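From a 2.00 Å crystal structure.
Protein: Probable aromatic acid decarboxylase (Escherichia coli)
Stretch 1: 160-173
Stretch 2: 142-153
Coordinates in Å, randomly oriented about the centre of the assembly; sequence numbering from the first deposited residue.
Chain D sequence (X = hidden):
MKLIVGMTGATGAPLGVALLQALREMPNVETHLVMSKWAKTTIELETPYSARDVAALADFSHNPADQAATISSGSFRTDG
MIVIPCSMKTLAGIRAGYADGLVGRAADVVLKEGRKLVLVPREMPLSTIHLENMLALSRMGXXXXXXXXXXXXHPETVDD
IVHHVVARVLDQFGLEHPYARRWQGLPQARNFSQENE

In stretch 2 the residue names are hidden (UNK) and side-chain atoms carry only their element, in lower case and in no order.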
ATOM      1  N   ASP D 160      24.724   1.691  36.240  1.00 27.48           N
ATOM      2  CA  ASP D 160      25.412   0.915  35.201  1.00 27.00           C
ATOM      3  C   ASP D 160      24.609   0.880  33.898  1.00 26.56           C
ATOM      4  O   ASP D 160      25.158   1.097  32.817  1.00 26.20           O
ATOM      5  CB  ASP D 160      25.663  -0.527  35.653  1.00 27.03           C
ATOM      6  CG  ASP D 160      26.819  -0.662  36.641  1.00 27.09           C
ATOM      7  OD1 ASP D 160      27.717   0.201  36.659  1.00 24.54           O
ATOM      8  OD2 ASP D 160      26.911  -1.638  37.425  1.00 27.61           O
ATOM      9  N   ILE D 161      23.313   0.602  34.020  1.00 26.20           N
ATOM     10  CA  ILE D 161      22.418   0.517  32.870  1.00 25.88           C
ATOM     11  C   ILE D 161      22.181   1.895  32.240  1.00 25.82           C
ATOM     12  O   ILE D 161      22.248   2.037  31.019  1.00 25.42           O
ATOM     13  CB  ILE D 161      21.092  -0.183  33.266  1.00 26.09           C
ATOM     14  CG1 ILE D 161      21.361  -1.659  33.582  1.00 25.90           C
ATOM     15  CG2 ILE D 161      20.035  -0.050  32.155  1.00 25.29           C
ATOM     16  CD1 ILE D 161      20.193  -2.372  34.217  1.00 27.50           C
ATOM     17  N   VAL D 162      21.929   2.901  33.077  1.00 25.58           N
ATOM     18  CA  VAL D 162      21.706   4.270  32.602  1.00 25.61           C
ATOM     19  C   VAL D 162      22.894   4.771  31.772  1.00 25.86           C
ATOM     20  O   VAL D 162      22.711   5.305  30.677  1.00 25.38           O
ATOM     21  CB  VAL D 162      21.408   5.241  33.773  1.00 25.55           C
ATOM     22  CG1 VAL D 162      21.429   6.697  33.307  1.00 25.06           C
ATOM     23  CG2 VAL D 162      20.067   4.913  34.415  1.00 25.92           C
ATOM     24  N   HIS D 163      24.104   4.574  32.287  1.00 26.29           N
ATOM     25  CA  HIS D 163      25.308   5.081  31.636  1.00 27.01           C
ATOM     26  C   HIS D 163      25.625   4.382  30.326  1.00 26.68           C
ATOM     27  O   HIS D 163      26.177   4.996  29.409  1.00 26.52           O
ATOM     28  CB  HIS D 163      26.504   5.056  32.590  1.00 27.59           C
ATOM     29  CG  HIS D 163      26.442   6.130  33.631  1.00 30.15           C
ATOM     30  ND1 HIS D 163      26.717   7.452  33.350  1.00 32.89           N
ATOM     31  CD2 HIS D 163      26.097   6.088  34.941  1.00 32.06           C
ATOM     32  CE1 HIS D 163      26.557   8.174  34.446  1.00 33.61           C
ATOM     33  NE2 HIS D 163      26.179   7.371  35.425  1.00 32.89           N
ATOM     34  N   HIS D 164      25.271   3.105  30.238  1.00 26.39           N
ATOM     35  CA  HIS D 164      25.448   2.364  29.007  1.00 26.14           C
ATOM     36  C   HIS D 164      24.489   2.872  27.934  1.00 25.77           C
ATOM     37  O   HIS D 164      24.878   3.035  26.784  1.00 25.26           O
ATOM     38  CB  HIS D 164      25.253   0.868  29.237  1.00 26.52           C
ATOM     39  CG  HIS D 164      25.561   0.039  28.031  1.00 27.71           C
ATOM     40  ND1 HIS D 164      26.849  -0.274  27.653  1.00 28.46           N
ATOM     41  CD2 HIS D 164      24.750  -0.514  27.097  1.00 29.46           C
ATOM     42  CE1 HIS D 164      26.817  -1.000  26.549  1.00 29.83           C
ATOM     43  NE2 HIS D 164      25.556  -1.161  26.191  1.00 29.92           N
ATOM     44  N   VAL D 165      23.235   3.111  28.322  1.00 25.30           N
ATOM     45  CA  VAL D 165      22.229   3.654  27.412  1.00 24.76           C
ATOM     46  C   VAL D 165      22.690   5.013  26.906  1.00 24.53           C
ATOM     47  O   VAL D 165      22.710   5.253  25.703  1.00 24.65           O
ATOM     48  CB  VAL D 165      20.828   3.766  28.086  1.00 24.72           C
ATOM     49  CG1 VAL D 165      19.860   4.542  27.208  1.00 24.26           C
ATOM     50  CG2 VAL D 165      20.265   2.380  28.403  1.00 24.12           C
ATOM     51  N   VAL D 166      23.081   5.886  27.833  1.00 24.53           N
ATOM     52  CA  VAL D 166      23.566   7.225  27.509  1.00 24.41           C
ATOM     53  C   VAL D 166      24.733   7.183  26.514  1.00 24.78           C
ATOM     54  O   VAL D 166      24.722   7.909  25.522  1.00 25.04           O
ATOM     55  CB  VAL D 166      23.965   8.017  28.782  1.00 24.38           C
ATOM     56  CG1 VAL D 166      24.788   9.252  28.422  1.00 24.24           C
ATOM     57  CG2 VAL D 166      22.727   8.411  29.583  1.00 23.25           C
ATOM     58  N   ALA D 167      25.724   6.334  26.778  1.00 24.96           N
ATOM     59  CA  ALA D 167      26.861   6.150  25.861  1.00 25.25           C
ATOM     60  C   ALA D 167      26.428   5.765  24.442  1.00 25.36           C
ATOM     61  O   ALA D 167      26.964   6.283  23.464  1.00 25.06           O
ATOM     62  CB  ALA D 167      27.836   5.118  26.411  1.00 24.93           C
ATOM     63  N   ARG D 168      25.456   4.864  24.350  1.00 25.81           N
ATOM     64  CA  ARG D 168      24.982   4.353  23.066  1.00 26.82           C
ATOM     65  C   ARG D 168      24.102   5.363  22.330  1.00 27.12           C
ATOM     66  O   ARG D 168      24.040   5.351  21.098  1.00 27.31           O
ATOM     67  CB  ARG D 168      24.253   3.018  23.254  1.00 26.65           C
ATOM     68  CG  ARG D 168      25.102   1.912  23.916  1.00 28.14           C
ATOM     69  CD  ARG D 168      25.739   0.880  22.959  1.00 29.75           C
ATOM     70  NE  ARG D 168      26.168   1.507  21.714  1.00 30.81           N
ATOM     71  CZ  ARG D 168      25.745   1.177  20.499  1.00 29.34           C
ATOM     72  NH1 ARG D 168      24.898   0.174  20.308  1.00 28.13           N
ATOM     73  NH2 ARG D 168      26.204   1.853  19.461  1.00 29.74           N
ATOM     74  N   VAL D 169      23.426   6.229  23.089  1.00 27.83           N
ATOM     75  CA  VAL D 169      22.718   7.377  22.519  1.00 28.30           C
ATOM     76  C   VAL D 169      23.733   8.380  21.942  1.00 28.88           C
ATOM     77  O   VAL D 169      23.597   8.807  20.794  1.00 29.16           O
ATOM     78  CB  VAL D 169      21.766   8.059  23.548  1.00 28.26           C
ATOM     79  CG1 VAL D 169      21.128   9.316  22.960  1.00 28.11           C
ATOM     80  CG2 VAL D 169      20.675   7.094  23.999  1.00 27.89           C
ATOM     81  N   LEU D 170      24.752   8.723  22.735  1.00 29.19           N
ATOM     82  CA  LEU D 170      25.829   9.635  22.316  1.00 29.43           C
ATOM     83  C   LEU D 170      26.587   9.183  21.067  1.00 29.42           C
ATOM     84  O   LEU D 170      26.984  10.020  20.253  1.00 29.33           O
ATOM     85  CB  LEU D 170      26.819   9.853  23.461  1.00 29.51           C
ATOM     86  CG  LEU D 170      26.673  11.066  24.388  1.00 30.57           C
ATOM     87  CD1 LEU D 170      25.267  11.653  24.399  1.00 31.16           C
ATOM     88  CD2 LEU D 170      27.128  10.692  25.794  1.00 30.86           C
ATOM     89  N   ASP D 171      26.786   7.869  20.925  1.00 29.51           N
ATOM     90  CA  ASP D 171      27.369   7.284  19.711  1.00 29.93           C
ATOM     91  C   ASP D 171      26.725   7.828  18.433  1.00 30.17           C
ATOM     92  O   ASP D 171      27.389   7.952  17.404  1.00 29.89           O
ATOM     93  CB  ASP D 171      27.240   5.757  19.724  1.00 30.25           C
ATOM     94  CG  ASP D 171      28.320   5.076  20.550  1.00 30.72           C
ATOM     95  OD1 ASP D 171      29.284   5.759  20.967  1.00 31.38           O
ATOM     96  OD2 ASP D 171      28.289   3.854  20.821  1.00 30.98           O
ATOM     97  N   GLN D 172      25.436   8.155  18.518  1.00 30.57           N
ATOM     98  CA  GLN D 172      24.679   8.700  17.388  1.00 31.45           C
ATOM     99  C   GLN D 172      25.219  10.039  16.890  1.00 31.92           C
ATOM    100  O   GLN D 172      24.999  10.414  15.736  1.00 31.98           O
ATOM    101  CB  GLN D 172      23.197   8.826  17.748  1.00 31.33           C
ATOM    102  CG  GLN D 172      22.482   7.497  17.858  1.00 31.87           C
ATOM    103  CD  GLN D 172      22.405   6.782  16.527  1.00 33.45           C
ATOM    104  OE1 GLN D 172      22.131   7.405  15.493  1.00 33.84           O
ATOM    105  NE2 GLN D 172      22.653   5.474  16.540  1.00 33.53           N
ATOM    106  N   PHE D 173      25.932  10.751  17.758  1.00 32.67           N
ATOM    107  CA  PHE D 173      26.542  12.029  17.389  1.00 33.43           C
ATOM    108  C   PHE D 173      28.071  11.976  17.399  1.00 34.32           C
ATOM    109  O   PHE D 173      28.734  13.011  17.510  1.00 34.11           O
ATOM    110  CB  PHE D 173      26.033  13.146  18.307  1.00 33.13           C
ATOM    111  CG  PHE D 173      24.593  13.511  18.077  1.00 32.79           C
ATOM    112  CD1 PHE D 173      23.587  12.953  18.858  1.00 32.93           C
ATOM    113  CD2 PHE D 173      24.241  14.411  17.077  1.00 32.65           C
ATOM    114  CE1 PHE D 173      22.249  13.285  18.647  1.00 32.00           C
ATOM    115  CE2 PHE D 173      22.901  14.753  16.860  1.00 32.74           C
ATOM    116  CZ  PHE D 173      21.906  14.188  17.650  1.00 32.23           C
ATOM    117  N   UNK D 142      15.135   8.961  11.320  1.00 17.14           N
ATOM    118  CA  UNK D 142      15.121   9.203  12.774  1.00 16.78           C
ATOM    119  C   UNK D 142      15.640   7.978  13.523  1.00 17.01           C
ATOM    120  O   UNK D 142      15.119   6.875  13.352  1.00 17.53           O
ATOM    121  c   UNK D 142      13.743   9.786  14.835  1.00 15.72           C
ATOM    122  c   UNK D 142      13.178  10.787  12.569  1.00 16.73           C
ATOM    123  c   UNK D 142      13.719   9.565  13.301  1.00 16.74           C
ATOM    124  N   UNK D 143      16.664   8.178  14.345  1.00 16.68           N
ATOM    125  CA  UNK D 143      17.242   7.095  15.139  1.00 16.96           C
ATOM    126  C   UNK D 143      16.343   6.723  16.315  1.00 16.90           C
ATOM    127  O   UNK D 143      15.924   7.579  17.094  1.00 16.96           O
ATOM    128  c   UNK D 143      18.629   7.472  15.630  1.00 16.41           C
ATOM    129  N   UNK D 144      16.058   5.434  16.437  1.00 17.07           N
ATOM    130  CA  UNK D 144      15.201   4.943  17.499  1.00 17.12           C
ATOM    131  C   UNK D 144      16.050   4.207  18.499  1.00 16.73           C
ATOM    132  O   UNK D 144      16.475   3.079  18.243  1.00 16.70           O
ATOM    133  c   UNK D 144      11.501   4.698  18.422  1.00 23.54           C
ATOM    134  c   UNK D 144      14.139   4.006  16.929  1.00 17.62           C
ATOM    135 se   UNK D 144      11.873   5.848  17.223  1.00 21.58          SE
ATOM    136  c   UNK D 144      13.054   4.709  16.133  1.00 18.77           C
ATOM    137  N   UNK D 145      16.305   4.846  19.637  1.00 16.68           N
ATOM    138  CA  UNK D 145      17.224   4.286  20.632  1.00 16.41           C
ATOM    139  C   UNK D 145      16.521   4.063  21.979  1.00 16.53           C
ATOM    140  O   UNK D 145      16.764   4.793  22.940  1.00 16.43           O
ATOM    141  c   UNK D 145      18.939   5.765  19.452  1.00 15.50           C
ATOM    142  c   UNK D 145      18.516   5.145  20.786  1.00 16.46           C
ATOM    143  c   UNK D 145      19.660   4.300  21.311  1.00 16.66           C
ATOM    144  N   UNK D 146      15.672   3.031  22.056  1.00 16.72           N
ATOM    145  CA  UNK D 146      14.972   2.710  23.292  1.00 16.63           C
ATOM    146  C   UNK D 146      15.996   2.289  24.342  1.00 17.13           C
ATOM    147  O   UNK D 146      17.026   1.718  23.972  1.00 16.99           O
ATOM    148  c   UNK D 146      14.095   1.520  22.896  1.00 16.43           C
ATOM    149  c   UNK D 146      14.834   0.872  21.783  1.00 16.10           C
ATOM    150  c   UNK D 146      15.365   2.055  20.994  1.00 16.42           C
ATOM    151  N   UNK D 147      15.739   2.588  25.618  1.00 17.19           N
ATOM    152  CA  UNK D 147      16.680   2.286  26.690  1.00 18.11           C
ATOM    153  C   UNK D 147      16.708   0.811  27.104  1.00 18.60           C
ATOM    154  O   UNK D 147      16.391   0.491  28.240  1.00 19.79           O
ATOM    155  c   UNK D 147      14.533   3.267  26.124  1.00 17.52           C
ATOM    156  c   UNK D 147      16.171   3.153  27.850  1.00 17.84           C
ATOM    157  c   UNK D 147      14.706   3.301  27.605  1.00 17.46           C
ATOM    158  N   UNK D 148      17.124  -0.065  26.200  1.00 19.08           N
ATOM    159  CA  UNK D 148      17.191  -1.505  26.456  1.00 19.58           C
ATOM    160  C   UNK D 148      18.491  -1.897  27.170  1.00 19.50           C
ATOM    161  O   UNK D 148      19.568  -1.679  26.625  1.00 18.90           O
ATOM    162  c   UNK D 148      13.799  -2.716  22.394  1.00 21.33           C
ATOM    163 se   UNK D 148      14.715  -3.226  24.117  1.00 26.14          SE
ATOM    164  c   UNK D 148      17.142  -2.255  25.124  1.00 19.95           C
ATOM    165  c   UNK D 148      16.020  -1.827  24.204  1.00 21.22           C
ATOM    166  N   UNK D 149      18.392  -2.488  28.365  1.00 19.49           N
ATOM    167  CA  UNK D 149      19.572  -2.919  29.114  1.00 19.63           C
ATOM    168  C   UNK D 149      20.435  -3.963  28.411  1.00 19.70           C
ATOM    169  O   UNK D 149      19.919  -4.840  27.712  1.00 19.03           O
ATOM    170  c   UNK D 149      17.594  -3.783  30.109  1.00 19.99           C
ATOM    171  c   UNK D 149      18.986  -3.485  30.412  1.00 19.60           C
ATOM    172  c   UNK D 149      17.150  -2.744  29.119  1.00 19.32           C
ATOM    173  N   UNK D 150      21.747  -3.814  28.574  1.00 20.20           N
ATOM    174  CA  UNK D 150      22.733  -4.781  28.119  1.00 20.77           C
ATOM    175  C   UNK D 150      23.259  -5.511  29.352  1.00 21.38           C
ATOM    176  O   UNK D 150      23.463  -4.895  30.401  1.00 21.67           O
ATOM    177  c   UNK D 150      23.862  -4.079  27.395  1.00 20.40           C
ATOM    178  N   UNK D 151      23.463  -6.820  29.232  1.00 21.99           N
ATOM    179  CA  UNK D 151      23.902  -7.642  30.364  1.00 22.93           C
ATOM    180  C   UNK D 151      25.282  -8.279  30.127  1.00 23.82           C
ATOM    181  O   UNK D 151      25.835  -8.928  31.015  1.00 23.77           O
ATOM    182  c   UNK D 151      20.011  -7.590  32.920  1.00 22.69           C
ATOM    183  c   UNK D 151      21.539  -8.197  31.138  1.00 22.65           C
ATOM    184  c   UNK D 151      19.341  -7.285  30.644  1.00 22.29           C
ATOM    185  c   UNK D 151      20.579  -7.787  30.220  1.00 21.73           C
ATOM    186  c   UNK D 151      22.866  -8.733  30.678  1.00 22.27           C
ATOM    187  c   UNK D 151      19.063  -7.185  31.994  1.00 21.66           C
ATOM    188  c   UNK D 151      21.248  -8.097  32.492  1.00 21.87           C
ATOM    189  N   UNK D 152      25.830  -8.092  28.932  1.00 24.85           N
ATOM    190  CA  UNK D 152      27.098  -8.727  28.570  1.00 26.35           C
ATOM    191  C   UNK D 152      28.305  -8.111  29.277  1.00 27.19           C
ATOM    192  O   UNK D 152      29.355  -8.755  29.397  1.00 27.38           O
ATOM    193  c   UNK D 152      26.311  -6.774  25.770  1.00 27.63           C
ATOM    194  c   UNK D 152      27.404  -7.347  26.424  1.00 27.36           C
ATOM    195  c   UNK D 152      27.597  -4.825  25.237  1.00 27.44           C
ATOM    196  c   UNK D 152      28.701  -5.373  25.869  1.00 28.68           C
ATOM    197  c   UNK D 152      26.404  -5.515  25.179  1.00 27.67           C
ATOM    198  c   UNK D 152      28.601  -6.630  26.457  1.00 27.80           C
ATOM    199  o   UNK D 152      27.701  -3.587  24.656  1.00 28.58           O
ATOM    200  c   UNK D 152      27.300  -8.721  27.052  1.00 26.51           C
ATOM    201  N   UNK D 153      28.158  -6.859  29.708  1.00 28.19           N
ATOM    202  CA  UNK D 153      29.228  -6.130  30.395  1.00 29.28           C
ATOM    203  C   UNK D 153      29.070  -6.206  31.916  1.00 30.02           C
ATOM    204  O   UNK D 153      29.714  -5.459  32.658  1.00 30.30           O
ATOM    205  c   UNK D 153      29.284  -4.675  29.912  1.00 29.23           C
ATOM    206  o   UNK D 153      26.955  -4.504  30.468  1.00 27.70           O
ATOM    207  c   UNK D 153      27.911  -4.015  29.874  1.00 28.92           C
ATOM    208  n   UNK D 153      27.814  -2.899  29.170  1.00 29.07           N
TER
HETATM  209  O   HOH W   1      22.347  -0.891  29.592  1.00 31.18           O

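Position 142 has three side-chain carbons, one bearing the other two. It lies beyond contact range of the helix. The branching at the first carbon makes it V142.

Position 143 has a single side-chain carbon, CB, which lies 3.5 Å from OE1 of Q172. It is A143.

Position 144 has an unbranched side chain of two carbons, a selenium and a last carbon. Its CA-to-CB bond points away from the helix. The selenium marks selenomethionine, M144.

Position 145 repeats the pattern of three carbons forked at CB, and its CA-to-CB bond points toward the helix. One branch lies 4.0 Å from CG2 of V169. The other lies 4.3 Å from CG of Q172. This is V145, and the branches are CG1 and CG2 respectively.

Position 146 has three carbons closing a ring onto its own N. Its CA-to-CB bond points away from the helix. It is P146.

Position 147 has the same closed ring. Its CA is 3.9 Å and its CB 4.0 Å from CG1 of V165. It is P147.

Position 148 again carries selenium in an unbranched chain, and its CA-to-CB bond points away from the helix. Only its backbone comes close, with O 4.5 Å from CG2 of V165. It is M148, also selenomethionine.

Position 149 is a third ring closed onto N. Its CB packs 4.0 Å from CG2 of I161. It is P149.

Position 150 has one side-chain carbon. This CB sits 3.6 Å from NE2 of H164. It is A150.

Position 151 has one carbon followed by a ring of six carbons with no oxygen. Its CA-to-CB bond points away from the helix, and it makes no close contact. It is F151.

Position 152 has the same framework plus an oxygen on the ring. That oxygen lies 3.3 Å from CE1 of H164, near the plane of the imidazole. The residue is Y152 and the oxygen is OH.

Position 153 has two carbons, the second carrying one oxygen and one nitrogen. The nitrogen is 3.2 Å from ND1 of H164. The amide identifies N153, and the nitrogen is ND2.

The contact is mainly apolar. I161, V165 and V169 recur at four-residue intervals along the helix and meet P149, P147 and V145 in turn. The two stretches therefore run in opposite directions. H164 extends the contact beside this row, where A150, Y152 and N153 gather around its imidazole. A water links the backbones: it accepts from A150 N at 3.2 Å and donates to I161 O at 3.3 Å.

Stretch 2, residues 142-153: VAMVPPMPAFYN
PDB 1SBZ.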